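Local atomic coordinates of cycloalternan-forming enzyme (Listeria monocytogenes serovar 1/2a, PDB entry 5F7U), a protein that belongs to glycoside hydrolase family 31, combines a TIM barrel with several beta-rich domains, and carries bound glycans and magnesium ions. Residues H9-D15 / T23-D29; E87-E91 / T229-N233; E643-R647 / I751-T757; D735-Q739 / K759-L763. The protein carries 1 engineered substitution. The contacts are given in a common frame with arbitrary orientation. Residue numbers count along the deposited sequence, not the author numbering.

Contact 1 of 4, residues H9-D15 / T23-D29; sequences HSPYGDD and TERSPRD
Residues 9-15 are a doubly turned loop lying against 23-29, a segment that contains the two-residue strand 25-26. The backbone of 9-15 makes two overlapping turns, type I from Ser-10 to Gly-13 and type II' from Tyr-12 to Asp-15; a cis peptide bond precedes Pro-27. The CA atoms of Pro-11 and Glu-24 lie 4.2 Å apart.

Two backbone hydrogen bonds set the register: Ser-10 N to Thr-23 O (2.9 Å) and Arg-25 N to Pro-11 O (2.9 Å). A CA-H...O contact, Glu-24 CA to Ser-10 O (3.4 Å), lies between them.

Charged side chains pair inside 23-29: Arg-28 NE bonds to Glu-24 OE1 (2.9 Å), and Glu-24 OE2 also accepts from Gln-21 N. Asp-15 joins this network across the contact only by a long, purely electrostatic bridge, OD1 to Arg-28 NH1 (3.7 Å), helped by water 5 (2.8 Å from Asp-15 OD1, 3.0 Å from Arg-28 NH1). Asp-15 and Asp-29 also pair with Arg-545.

In packing, Pro-11 CB covers one face of the Arg-25 guanidinium (3.3 Å from NH2), while Tyr-12 CD1 meets Arg-28 CB (3.7 Å). Water 3 links Tyr-12 OH (2.5 Å) to Asp-29 OD1 (2.7 Å).

At Gly-13, phi is positive and a CB would clash with Glu-24 OE2. The chemistry implies a loop fixed in this N-terminal domain and, through Arg-545, joined to the TIM-barrel region.

Contact 2 of 4, residues E87-E91 / T229-N233; sequences EKGDE and TDGKN
Two turns can meet with little direct bonding, as residues 87-91 and 229-233 illustrate. Glu-87 opens a type II beta turn, closed by Asp-90 N to Glu-87 O (3.0 Å) and reinforced by Glu-87 N to Asp-90 OD2 (2.8 Å). Lys-88 extends its all-t side chain past the other turn, CE lying 3.6 Å from Thr-229 O, and its amino group continues to a salt bridge with Glu-119. Gly-89 makes the closest backbone approach: its CA is 4.4 Å from that of Asp-230 and 3.5 Å from Asp-230 O, a CA-H...O contact. At phi 97° and psi -14°, a CB would jam against the preceding carbonyl oxygen. Gly-89 O receives a weak bond from Lys-232 NZ (3.4 Å), while water 6 joins it (2.7 Å) to Asp-230 OD2 (2.6 Å). From Glu-91, water 7 bridges OE2 (2.8 Å) to Asn-233 ND2 (3.1 Å).

The opposing turn shapes itself: Asp-230, chi1 p, accepts at OD1 from Lys-232 N (3.1 Å), an Asx turn, and from Asn-233 N (2.8 Å). Thus the connection between strands 76-84 and 91-100 meets that between 214-229 and 235-243, which lies in the galactose mutarotase-like N-terminal domain of family 31; strand 106-129, pairing with 91-100 and 214-229, backs both.

Contact 3 of 4, residues E643-R647 / I751-T757; sequences ELYKR and IVQEGQT
In family 31 enzymes the beta domain that follows the TIM barrel rests on barrel helices, and here a type II beta turn, Gln-753 to Gln-756, faces helix 642-653, which links the seventh and eighth barrel strands. Glu-643 and Arg-647, one helical turn apart, both direct CB toward the loop.

Ile-751 comes first, its CA 6.2 Å from that of Arg-647. Its CG2 lies over one face of the guanidinium, 3.4 Å from Arg-647 NE, and water 10 joins Ile-751 N (3.0 Å) to Arg-647 O (2.9 Å). Val-752 turns away, packing on Phe-610 of helix 607-622. The carbonyl of Gln-753 approaches water 8 (O to water 2.9 Å), which also lies 2.7 Å from Glu-643 OE1 and 3.0 Å from Arg-647 NE. At the exposed corner, Glu-754 CG is 3.9 Å from Glu-643 OE2. Gly-755, at phi 77°, donates the shortest bond, N to Glu-643 OE1 (2.7 Å), the extended t, t side chain of Glu-643 spanning the gap. Gln-756 O then accepts from Arg-647 NH2 (2.9 Å), an atom that also bonds to Ala-787 O. Finally, CG2 of Thr-757 stands 4.3 Å from Arg-647 NH2.

Contact 4 of 4, residues D735-Q739 / K759-L763; sequences DLDEQ and KEVYL
Gln-739 shows how one side-chain amide can imitate a strand partner. Its NE2 donates to Tyr-762 O (2.8 Å) and its OE1 accepts from Tyr-762 N (2.9 Å), so both backbone polar groups of one residue are engaged; chi1 p and chi2 t carry the amide across, although the nearest CA atoms, those of Gln-739 and Val-761, remain 7.3 Å apart. Near the N-terminal end of the strand, Lys-759 NZ bonds to Glu-738 O (2.9 Å), and also to Pro-750 O. The carboxylate gives a long salt bridge, Glu-738 OE1 to Lys-759 NZ (3.8 Å), spanned by waters 11 and 12; this OE1 is further bonded by Gln-753.

Residues 759-763 form most of strand 758-763, which pairs antiparallel with 781-786 as a two-stranded ribbon in the family 31 C-terminal beta domain; 735-739 is the irregular approach to strand 740-742. Water 13 fills space between them, donating to Gln-739 OE1 (2.8 Å) and Glu-760 O (2.9 Å).

Packing is sparse. Leu-736 CD1 touches Tyr-762 CB (3.7 Å), and the tyrosine's hydroxyl bonds instead to Asp-730. Val-761 CG1 approaches Gln-739 OE1 (4.0 Å), its side chain resting on Leu-747 and Ile-783.

Overall arrangement
The four contacts fall into two groups, about 46 to 58 Å apart between centres. Contacts 1 and 2 (centres about 19 Å apart) do not touch, yet both lie against strand 106-129; contact 1 combines backbone hydrogen bonds with a salt-bridge network, contact 2 is a more peripheral, water-bridged meeting of turns. Contacts 3 and 4, nearer the chain's centre, interlock: their segments alternate along the chain and touch through a probable hydrogen bond from Gln-753 NE2 to Glu-738 OE1 (2.9 Å). Contact 3 joins barrel to C-terminal domain, whereas contact 4 lies within that domain. None is fully buried; polar side chains bonding to backbone matter most in 3 and 4.

Contact 1 of 4, residues H9-D15 / T23-D29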
loop_
_atom_site.group_PDB
_atom_site.type_symbol
_atom_site.label_atom_id
_atom_site.label_comp_id
_atom_site.label_asym_id
_atom_site.label_seq_id
_atom_site.Cartn_x
_atom_site.Cartn_y
_atom_site.Cartn_z
ATOM N N HIS A 9 -38.731 -18.236 3.022
ATOM C CA HIS A 9 -37.494 -18.888 2.613
ATOM C C HIS A 9 -36.916 -18.014 1.500
ATOM O O HIS A 9 -37.668 -17.467 0.696
ATOM C CB HIS A 9 -37.753 -20.330 2.117
ATOM C CG HIS A 9 -36.605 -20.931 1.349
ATOM N ND1 HIS A 9 -35.504 -21.492 1.961
ATOM C CD2 HIS A 9 -36.393 -21.045 0.016
ATOM C CE1 HIS A 9 -34.659 -21.922 1.039
ATOM N NE2 HIS A 9 -35.176 -21.660 -0.152
ATOM N N SER A 10 -35.593 -17.845 1.503
ATOM C CA SER A 10 -34.921 -17.088 0.452
ATOM C C SER A 10 -33.560 -17.751 0.275
ATOM O O SER A 10 -32.721 -17.647 1.168
ATOM C CB SER A 10 -34.771 -15.615 0.852
ATOM O OG SER A 10 -34.410 -14.835 -0.287
ATOM N N PRO A 11 -33.344 -18.433 -0.865
ATOM C CA PRO A 11 -32.254 -19.421 -0.940
ATOM C C PRO A 11 -30.844 -18.873 -0.720
ATOM O O PRO A 11 -30.003 -19.579 -0.183
ATOM C CB PRO A 11 -32.387 -19.989 -2.365
ATOM C CG PRO A 11 -33.206 -19.003 -3.120
ATOM C CD PRO A 11 -34.158 -18.441 -2.093
ATOM N N TYR A 12 -30.591 -17.639 -1.143
ATOM C CA TYR A 12 -29.249 -17.076 -0.985
ATOM C C TYR A 12 -29.064 -16.168 0.221
ATOM O O TYR A 12 -27.928 -15.752 0.480
ATOM C CB TYR A 12 -28.818 -16.346 -2.259
ATOM C CG TYR A 12 -28.980 -17.184 -3.505
ATOM C CD1 TYR A 12 -28.130 -18.289 -3.771
ATOM C CD2 TYR A 12 -29.973 -16.879 -4.424
ATOM C CE1 TYR A 12 -28.298 -19.056 -4.933
ATOM C CE2 TYR A 12 -30.142 -17.627 -5.579
ATOM C CZ TYR A 12 -29.310 -18.704 -5.824
ATOM O OH TYR A 12 -29.519 -19.408 -7.000
ATOM N N GLY A 13 -30.157 -15.831 0.927
ATOM C CA GLY A 13 -30.092 -14.871 2.040
ATOM C C GLY A 13 -29.562 -13.537 1.540
ATOM O O GLY A 13 -30.012 -13.041 0.506
ATOM N N ASP A 14 -28.593 -12.972 2.258
ATOM C CA ASP A 14 -27.923 -11.767 1.788
ATOM C C ASP A 14 -26.716 -12.087 0.900
ATOM O O ASP A 14 -25.967 -11.178 0.523
ATOM C CB ASP A 14 -27.498 -10.903 2.982
ATOM C CG ASP A 14 -28.679 -10.340 3.736
ATOM O OD1 ASP A 14 -29.650 -9.887 3.093
ATOM O OD2 ASP A 14 -28.648 -10.337 4.983
ATOM N N ASP A 15 -26.533 -13.370 0.581
ATOM C CA ASP A 15 -25.371 -13.852 -0.186
ATOM C C ASP A 15 -24.028 -13.509 0.501
ATOM O O ASP A 15 -23.006 -13.311 -0.160
ATOM C CB ASP A 15 -25.407 -13.275 -1.616
ATOM C CG ASP A 15 -24.586 -14.088 -2.603
ATOM O OD1 ASP A 15 -24.618 -15.320 -2.547
ATOM O OD2 ASP A 15 -23.900 -13.451 -3.418
ATOM N N THR A 23 -32.692 -18.921 6.813
ATOM C CA THR A 23 -33.766 -19.365 5.912
ATOM C C THR A 23 -33.269 -19.538 4.475
ATOM O O THR A 23 -34.012 -19.297 3.501
ATOM C CB THR A 23 -34.952 -18.394 5.938
ATOM O OG1 THR A 23 -34.490 -17.060 5.654
ATOM C CG2 THR A 23 -35.651 -18.443 7.320
ATOM N N GLU A 24 -32.025 -19.997 4.360
ATOM C CA GLU A 24 -31.344 -20.168 3.059
ATOM C C GLU A 24 -31.418 -21.612 2.572
ATOM O O GLU A 24 -31.841 -22.519 3.306
ATOM C CB GLU A 24 -29.869 -19.784 3.180
ATOM C CG GLU A 24 -29.624 -18.312 3.488
ATOM C CD GLU A 24 -28.165 -17.895 3.316
ATOM O OE1 GLU A 24 -27.355 -18.677 2.738
ATOM O OE2 GLU A 24 -27.837 -16.766 3.750
ATOM N N ARG A 25 -30.991 -21.815 1.329
ATOM C CA ARG A 25 -30.763 -23.145 0.780
ATOM C C ARG A 25 -29.292 -23.500 0.965
ATOM O O ARG A 25 -28.419 -22.645 0.787
ATOM C CB ARG A 25 -31.104 -23.138 -0.700
ATOM C CG ARG A 25 -30.690 -24.403 -1.445
ATOM C CD ARG A 25 -31.250 -24.350 -2.851
ATOM N NE ARG A 25 -30.536 -23.381 -3.701
ATOM C CZ ARG A 25 -31.137 -22.540 -4.536
ATOM N NH1 ARG A 25 -30.400 -21.774 -5.323
ATOM N NH2 ARG A 25 -32.470 -22.449 -4.581
ATOM N N SER A 26 -29.016 -24.747 1.322
ATOM C CA SER A 26 -27.626 -25.186 1.492
ATOM C C SER A 26 -27.403 -26.517 0.770
ATOM O O SER A 26 -28.173 -27.456 1.007
ATOM C CB SER A 26 -27.267 -25.301 2.979
ATOM O OG SER A 26 -25.900 -25.693 3.122
ATOM N N PRO A 27 -26.414 -26.607 -0.138
ATOM C CA PRO A 27 -25.602 -25.486 -0.636
ATOM C C PRO A 27 -26.427 -24.477 -1.415
ATOM O O PRO A 27 -27.464 -24.826 -1.983
ATOM C CB PRO A 27 -24.620 -26.152 -1.606
ATOM C CG PRO A 27 -24.886 -27.620 -1.562
ATOM C CD PRO A 27 -26.253 -27.813 -0.966
ATOM N N ARG A 28 -25.957 -23.229 -1.484
ATOM C CA ARG A 28 -26.662 -22.210 -2.275
ATOM C C ARG A 28 -26.781 -22.628 -3.746
ATOM O O ARG A 28 -27.845 -22.486 -4.344
ATOM C CB ARG A 28 -25.946 -20.855 -2.156
ATOM C CG ARG A 28 -26.135 -20.220 -0.776
ATOM C CD ARG A 28 -25.333 -18.929 -0.693
ATOM N NE ARG A 28 -25.440 -18.315 0.631
ATOM C CZ ARG A 28 -24.562 -17.453 1.147
ATOM N NH1 ARG A 28 -23.451 -17.105 0.474
ATOM N NH2 ARG A 28 -24.799 -16.937 2.360
ATOM N N ASP A 29 -25.677 -23.123 -4.314
ATOM C CA ASP A 29 -25.616 -23.508 -5.725
ATOM C C ASP A 29 -25.197 -24.972 -5.755
ATOM O O ASP A 29 -24.012 -25.261 -5.776
ATOM C CB ASP A 29 -24.594 -22.643 -6.494
ATOM C CG ASP A 29 -24.935 -21.157 -6.477
ATOM O OD1 ASP A 29 -26.055 -20.760 -6.870
ATOM O OD2 ASP A 29 -24.050 -20.360 -6.118
HETATM O O HOH W 1 -32.677 -16.472 3.677
HETATM O O HOH W 2 -32.729 -20.347 -6.692
HETATM O O HOH W 3 -28.521 -21.673 -7.514
HETATM O O HOH W 4 -26.459 -14.317 3.669
HETATM O O HOH W 5 -22.769 -17.363 -2.385
#

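Contact 2 of 4, residues E87-E91 / T229-N233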
loop_
_atom_site.group_PDB
_atom_site.type_symbol
_atom_site.label_atom_id
_atom_site.label_comp_id
_atom_site.label_asym_id
_atom_site.label_seq_id
_atom_site.Cartn_x
_atom_site.Cartn_y
_atom_site.Cartn_z
ATOM N N GLU A 87 -28.327 -34.987 -10.056
ATOM C CA GLU A 87 -27.327 -35.207 -11.105
ATOM C C GLU A 87 -27.044 -33.939 -11.888
ATOM O O GLU A 87 -27.895 -33.043 -11.960
ATOM C CB GLU A 87 -27.811 -36.293 -12.046
ATOM C CG GLU A 87 -27.925 -37.654 -11.394
ATOM C CD GLU A 87 -28.675 -38.631 -12.280
ATOM O OE1 GLU A 87 -28.131 -39.027 -13.326
ATOM O OE2 GLU A 87 -29.814 -38.987 -11.938
ATOM N N LYS A 88 -25.857 -33.892 -12.502
ATOM C CA LYS A 88 -25.472 -32.778 -13.374
ATOM C C LYS A 88 -26.550 -32.615 -14.446
ATOM O O LYS A 88 -26.939 -33.602 -15.076
ATOM C CB LYS A 88 -24.114 -33.055 -14.032
ATOM C CG LYS A 88 -23.651 -31.976 -15.008
ATOM C CD LYS A 88 -22.514 -32.498 -15.853
ATOM C CE LYS A 88 -21.946 -31.417 -16.753
ATOM N NZ LYS A 88 -20.922 -32.004 -17.651
ATOM N N GLY A 89 -27.022 -31.380 -14.624
ATOM C CA GLY A 89 -28.058 -31.069 -15.616
ATOM C C GLY A 89 -29.479 -31.014 -15.064
ATOM O O GLY A 89 -30.373 -30.521 -15.746
ATOM N N ASP A 90 -29.699 -31.521 -13.849
ATOM C CA ASP A 90 -31.035 -31.458 -13.241
ATOM C C ASP A 90 -31.421 -30.004 -13.018
ATOM O O ASP A 90 -30.615 -29.200 -12.539
ATOM C CB ASP A 90 -31.121 -32.228 -11.918
ATOM C CG ASP A 90 -31.144 -33.740 -12.097
ATOM O OD1 ASP A 90 -31.416 -34.248 -13.209
ATOM O OD2 ASP A 90 -30.902 -34.437 -11.093
ATOM N N GLU A 91 -32.650 -29.676 -13.397
ATOM C CA GLU A 91 -33.188 -28.344 -13.217
ATOM C C GLU A 91 -34.293 -28.472 -12.186
ATOM O O GLU A 91 -35.308 -29.134 -12.428
ATOM C CB GLU A 91 -33.720 -27.797 -14.546
ATOM C CG GLU A 91 -34.406 -26.443 -14.414
ATOM C CD GLU A 91 -34.997 -25.919 -15.713
ATOM O OE1 GLU A 91 -35.966 -25.137 -15.635
ATOM O OE2 GLU A 91 -34.519 -26.268 -16.813
ATOM N N THR A 229 -20.657 -26.220 -14.709
ATOM C CA THR A 229 -21.778 -26.027 -15.615
ATOM C C THR A 229 -22.809 -27.145 -15.467
ATOM O O THR A 229 -22.466 -28.261 -15.055
ATOM C CB THR A 229 -21.302 -25.930 -17.101
ATOM O OG1 THR A 229 -22.414 -25.641 -17.949
ATOM C CG2 THR A 229 -20.669 -27.235 -17.597
ATOM N N ASP A 230 -24.059 -26.829 -15.779
ATOM C CA ASP A 230 -25.069 -27.873 -15.926
ATOM C C ASP A 230 -25.069 -28.443 -17.351
ATOM O O ASP A 230 -25.808 -29.392 -17.635
ATOM C CB ASP A 230 -26.463 -27.377 -15.506
ATOM C CG ASP A 230 -27.059 -26.373 -16.489
ATOM O OD1 ASP A 230 -26.306 -25.655 -17.182
ATOM O OD2 ASP A 230 -28.287 -26.302 -16.557
ATOM N N GLY A 231 -24.247 -27.850 -18.224
ATOM C CA GLY A 231 -24.146 -28.223 -19.642
ATOM C C GLY A 231 -25.202 -27.620 -20.562
ATOM O O GLY A 231 -25.268 -27.973 -21.755
ATOM N N LYS A 232 -26.031 -26.722 -20.027
ATOM C CA LYS A 232 -27.231 -26.239 -20.728
ATOM C C LYS A 232 -27.586 -24.764 -20.510
ATOM O O LYS A 232 -27.889 -24.045 -21.459
ATOM C CB LYS A 232 -28.450 -27.085 -20.330
ATOM C CG LYS A 232 -28.480 -28.492 -20.905
ATOM C CD LYS A 232 -29.789 -29.215 -20.623
ATOM C CE LYS A 232 -29.845 -29.748 -19.195
ATOM N NZ LYS A 232 -30.911 -30.774 -19.065
ATOM N N ASN A 233 -27.589 -24.340 -19.252
ATOM C CA ASN A 233 -28.174 -23.063 -18.837
ATOM C C ASN A 233 -27.173 -22.129 -18.158
ATOM O O ASN A 233 -27.262 -20.916 -18.308
ATOM C CB ASN A 233 -29.336 -23.308 -17.864
ATOM C CG ASN A 233 -30.492 -24.052 -18.504
ATOM O OD1 ASN A 233 -31.307 -23.458 -19.222
ATOM N ND2 ASN A 233 -30.596 -25.352 -18.222
HETATM O O HOH W 6 -30.395 -27.825 -16.279
HETATM O O HOH W 7 -32.520 -27.794 -18.011
#

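Contact 3 of 4, residues E643-R647 / I751-T757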
loop_
_atom_site.group_PDB
_atom_site.type_symbol
_atom_site.label_atom_id
_atom_site.label_comp_id
_atom_site.label_asym_id
_atom_site.label_seq_id
_atom_site.Cartn_x
_atom_site.Cartn_y
_atom_site.Cartn_z
ATOM N N GLU A 643 5.316 5.020 24.330
ATOM C CA GLU A 643 6.179 4.179 23.493
ATOM C C GLU A 643 5.517 3.887 22.150
ATOM O O GLU A 643 6.110 4.109 21.095
ATOM C CB GLU A 643 6.486 2.859 24.214
ATOM C CG GLU A 643 7.439 1.965 23.417
ATOM C CD GLU A 643 7.523 0.550 23.954
ATOM O OE1 GLU A 643 8.346 -0.224 23.425
ATOM O OE2 GLU A 643 6.782 0.210 24.908
ATOM N N LEU A 644 4.281 3.384 22.177
ATOM C CA LEU A 644 3.583 3.110 20.909
ATOM C C LEU A 644 3.429 4.392 20.092
ATOM O O LEU A 644 3.645 4.378 18.874
ATOM C CB LEU A 644 2.206 2.462 21.132
ATOM C CG LEU A 644 1.370 2.234 19.851
ATOM C CD1 LEU A 644 2.056 1.327 18.810
ATOM C CD2 LEU A 644 0.025 1.636 20.203
ATOM N N TYR A 645 3.036 5.478 20.757
ATOM C CA TYR A 645 2.809 6.726 20.046
ATOM C C TYR A 645 4.097 7.156 19.310
ATOM O O TYR A 645 4.036 7.549 18.145
ATOM C CB TYR A 645 2.295 7.817 20.984
ATOM C CG TYR A 645 1.793 9.022 20.215
ATOM C CD1 TYR A 645 0.485 9.053 19.723
ATOM C CD2 TYR A 645 2.641 10.115 19.949
ATOM C CE1 TYR A 645 0.022 10.135 19.007
ATOM C CE2 TYR A 645 2.181 11.202 19.221
ATOM C CZ TYR A 645 0.875 11.199 18.751
ATOM O OH TYR A 645 0.396 12.272 18.035
ATOM N N LYS A 646 5.238 7.057 19.992
ATOM C CA LYS A 646 6.531 7.471 19.425
ATOM C C LYS A 646 6.966 6.560 18.275
ATOM O O LYS A 646 7.449 7.040 17.232
ATOM C CB LYS A 646 7.615 7.516 20.523
ATOM C CG LYS A 646 7.490 8.711 21.447
ATOM C CD LYS A 646 8.656 8.702 22.422
ATOM C CE LYS A 646 8.739 9.988 23.242
ATOM N NZ LYS A 646 9.963 9.878 24.095
ATOM N N ARG A 647 6.769 5.250 18.445
ATOM C CA ARG A 647 7.127 4.275 17.399
ATOM C C ARG A 647 6.283 4.458 16.153
ATOM O O ARG A 647 6.806 4.419 15.032
ATOM C CB ARG A 647 7.018 2.831 17.916
ATOM C CG ARG A 647 7.992 2.467 19.031
ATOM C CD ARG A 647 9.442 2.672 18.591
ATOM N NE ARG A 647 10.417 2.006 19.451
ATOM C CZ ARG A 647 11.724 2.215 19.386
ATOM N NH1 ARG A 647 12.225 3.038 18.457
ATOM N NH2 ARG A 647 12.524 1.571 20.218
ATOM N N ILE A 751 10.328 0.183 14.482
ATOM C CA ILE A 751 10.298 -0.759 15.597
ATOM C C ILE A 751 8.824 -0.981 15.906
ATOM O O ILE A 751 8.135 -0.066 16.405
ATOM C CB ILE A 751 11.066 -0.229 16.839
ATOM C CG1 ILE A 751 12.587 -0.297 16.645
ATOM C CG2 ILE A 751 10.777 -1.114 18.054
ATOM C CD1 ILE A 751 13.198 0.720 15.707
ATOM N N VAL A 752 8.332 -2.184 15.594
ATOM C CA VAL A 752 6.892 -2.473 15.735
ATOM C C VAL A 752 6.633 -3.522 16.814
ATOM O O VAL A 752 5.543 -4.107 16.883
ATOM C CB VAL A 752 6.244 -2.910 14.398
ATOM C CG1 VAL A 752 6.405 -1.806 13.352
ATOM C CG2 VAL A 752 6.872 -4.209 13.906
ATOM N N GLN A 753 7.634 -3.739 17.661
ATOM C CA GLN A 753 7.508 -4.664 18.795
ATOM C C GLN A 753 7.643 -3.912 20.097
ATOM O O GLN A 753 8.556 -3.112 20.270
ATOM C CB GLN A 753 8.579 -5.747 18.731
ATOM C CG GLN A 753 8.495 -6.616 17.482
ATOM C CD GLN A 753 9.647 -7.587 17.381
ATOM O OE1 GLN A 753 10.125 -8.103 18.398
ATOM N NE2 GLN A 753 10.120 -7.839 16.160
ATOM N N GLU A 754 6.694 -4.167 20.991
ATOM C CA GLU A 754 6.667 -3.565 22.318
ATOM C C GLU A 754 7.928 -3.927 23.113
ATOM O O GLU A 754 8.338 -5.093 23.150
ATOM C CB GLU A 754 5.419 -4.038 23.042
ATOM C CG GLU A 754 5.056 -3.258 24.306
ATOM C CD GLU A 754 3.807 -3.809 24.992
ATOM O OE1 GLU A 754 2.980 -4.481 24.344
ATOM O OE2 GLU A 754 3.642 -3.603 26.208
ATOM N N GLY A 755 8.540 -2.917 23.729
ATOM C CA GLY A 755 9.760 -3.085 24.529
ATOM C C GLY A 755 11.065 -3.255 23.762
ATOM O O GLY A 755 12.121 -3.383 24.368
ATOM N N GLN A 756 11.007 -3.266 22.425
ATOM C CA GLN A 756 12.197 -3.531 21.631
ATOM C C GLN A 756 13.076 -2.285 21.505
ATOM O O GLN A 756 12.569 -1.189 21.249
ATOM C CB GLN A 756 11.786 -4.012 20.240
ATOM C CG GLN A 756 12.960 -4.252 19.298
ATOM C CD GLN A 756 12.521 -4.778 17.939
ATOM O OE1 GLN A 756 11.413 -4.511 17.477
ATOM N NE2 GLN A 756 13.400 -5.520 17.291
ATOM N N THR A 757 14.376 -2.463 21.722
ATOM C CA THR A 757 15.376 -1.435 21.413
ATOM C C THR A 757 16.537 -1.964 20.547
ATOM O O THR A 757 17.294 -1.178 19.986
ATOM C CB THR A 757 15.945 -0.776 22.687
ATOM O OG1 THR A 757 16.511 -1.791 23.518
ATOM C CG2 THR A 757 14.860 -0.020 23.486
HETATM O O HOH W 8 9.085 -0.275 20.798
HETATM O O HOH W 9 11.210 0.112 23.213
HETATM O O HOH W 10 9.294 3.015 14.665
#

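Contact 4 of 4, residues D735-Q739 / K759-L763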
loop_
_atom_site.group_PDB
_atom_site.type_symbol
_atom_site.label_atom_id
_atom_site.label_comp_id
_atom_site.label_asym_id
_atom_site.label_seq_id
_atom_site.Cartn_x
_atom_site.Cartn_y
_atom_site.Cartn_z
ATOM N N ASP A 735 10.268 -12.598 3.315
ATOM C CA ASP A 735 9.156 -12.572 4.261
ATOM C C ASP A 735 9.137 -11.332 5.160
ATOM O O ASP A 735 8.274 -11.214 6.040
ATOM C CB ASP A 735 9.168 -13.844 5.128
ATOM C CG ASP A 735 9.000 -15.127 4.313
ATOM O OD1 ASP A 735 8.123 -15.213 3.433
ATOM O OD2 ASP A 735 9.734 -16.081 4.585
ATOM N N LEU A 736 10.074 -10.418 4.929
ATOM C CA LEU A 736 10.257 -9.271 5.816
ATOM C C LEU A 736 9.036 -8.366 5.834
ATOM O O LEU A 736 8.565 -7.929 4.777
ATOM C CB LEU A 736 11.489 -8.468 5.396
ATOM C CG LEU A 736 12.818 -9.237 5.422
ATOM C CD1 LEU A 736 13.893 -8.290 4.880
ATOM C CD2 LEU A 736 13.190 -9.728 6.815
ATOM N N ASP A 737 8.535 -8.101 7.039
ATOM C CA ASP A 737 7.344 -7.264 7.185
ATOM C C ASP A 737 7.511 -6.167 8.223
ATOM O O ASP A 737 6.525 -5.539 8.621
ATOM C CB ASP A 737 6.113 -8.146 7.476
ATOM C CG ASP A 737 6.276 -8.999 8.714
ATOM O OD1 ASP A 737 7.289 -8.859 9.458
ATOM O OD2 ASP A 737 5.410 -9.879 8.911
ATOM N N GLU A 738 8.754 -5.932 8.668
ATOM C CA GLU A 738 9.040 -4.899 9.658
ATOM C C GLU A 738 10.113 -3.926 9.176
ATOM O O GLU A 738 10.756 -3.221 9.969
ATOM C CB GLU A 738 9.394 -5.512 11.027
ATOM C CG GLU A 738 8.351 -6.497 11.543
ATOM C CD GLU A 738 8.603 -6.998 12.964
ATOM O OE1 GLU A 738 9.611 -6.616 13.598
ATOM O OE2 GLU A 738 7.736 -7.759 13.473
ATOM N N GLN A 739 10.277 -3.873 7.859
ATOM C CA GLN A 739 11.102 -2.854 7.205
ATOM C C GLN A 739 10.598 -2.723 5.781
ATOM O O GLN A 739 9.852 -3.589 5.300
ATOM C CB GLN A 739 12.584 -3.237 7.205
ATOM C CG GLN A 739 12.916 -4.480 6.369
ATOM C CD GLN A 739 14.387 -4.838 6.471
ATOM O OE1 GLN A 739 14.843 -5.319 7.497
ATOM N NE2 GLN A 739 15.128 -4.605 5.396
ATOM N N LYS A 759 17.050 -3.471 17.168
ATOM C CA LYS A 759 16.270 -3.692 15.947
ATOM C C LYS A 759 17.117 -4.392 14.888
ATOM O O LYS A 759 18.167 -3.878 14.490
ATOM C CB LYS A 759 15.747 -2.346 15.416
ATOM C CG LYS A 759 15.117 -2.370 14.018
ATOM C CD LYS A 759 13.817 -3.176 14.012
ATOM C CE LYS A 759 13.181 -3.062 12.631
ATOM N NZ LYS A 759 11.917 -3.862 12.515
ATOM N N GLU A 760 16.657 -5.560 14.430
ATOM C CA GLU A 760 17.317 -6.255 13.317
ATOM C C GLU A 760 16.927 -5.552 12.035
ATOM O O GLU A 760 15.741 -5.229 11.841
ATOM C CB GLU A 760 16.850 -7.707 13.234
ATOM C CG GLU A 760 17.512 -8.605 14.252
ATOM C CD GLU A 760 17.070 -10.062 14.139
ATOM O OE1 GLU A 760 16.311 -10.438 13.217
ATOM O OE2 GLU A 760 17.477 -10.840 14.996
ATOM N N VAL A 761 17.914 -5.268 11.181
ATOM C CA VAL A 761 17.639 -4.686 9.864
ATOM C C VAL A 761 18.333 -5.538 8.821
ATOM O O VAL A 761 19.566 -5.676 8.866
ATOM C CB VAL A 761 18.149 -3.231 9.725
ATOM C CG1 VAL A 761 17.697 -2.647 8.378
ATOM C CG2 VAL A 761 17.648 -2.349 10.869
ATOM N N TYR A 762 17.575 -6.106 7.889
ATOM C CA TYR A 762 18.239 -6.850 6.826
ATOM C C TYR A 762 18.701 -5.857 5.753
ATOM O O TYR A 762 17.874 -5.080 5.227
ATOM C CB TYR A 762 17.353 -7.961 6.189
ATOM C CG TYR A 762 18.118 -8.551 5.015
ATOM C CD1 TYR A 762 19.278 -9.320 5.233
ATOM C CD2 TYR A 762 17.772 -8.231 3.693
ATOM C CE1 TYR A 762 20.024 -9.805 4.174
ATOM C CE2 TYR A 762 18.514 -8.711 2.618
ATOM C CZ TYR A 762 19.650 -9.482 2.866
ATOM O OH TYR A 762 20.411 -9.962 1.823
ATOM N N LEU A 763 20.007 -5.870 5.445
ATOM C CA LEU A 763 20.544 -5.011 4.402
ATOM C C LEU A 763 20.868 -5.826 3.167
ATOM O O LEU A 763 21.748 -6.685 3.223
ATOM C CB LEU A 763 21.800 -4.272 4.887
ATOM C CG LEU A 763 21.611 -3.375 6.111
ATOM C CD1 LEU A 763 22.976 -2.823 6.510
ATOM C CD2 LEU A 763 20.604 -2.250 5.864
HETATM O O HOH W 11 10.335 -4.233 14.998
HETATM O O HOH W 12 12.268 -6.673 12.779
HETATM O O HOH W 13 13.534 -5.456 9.977
#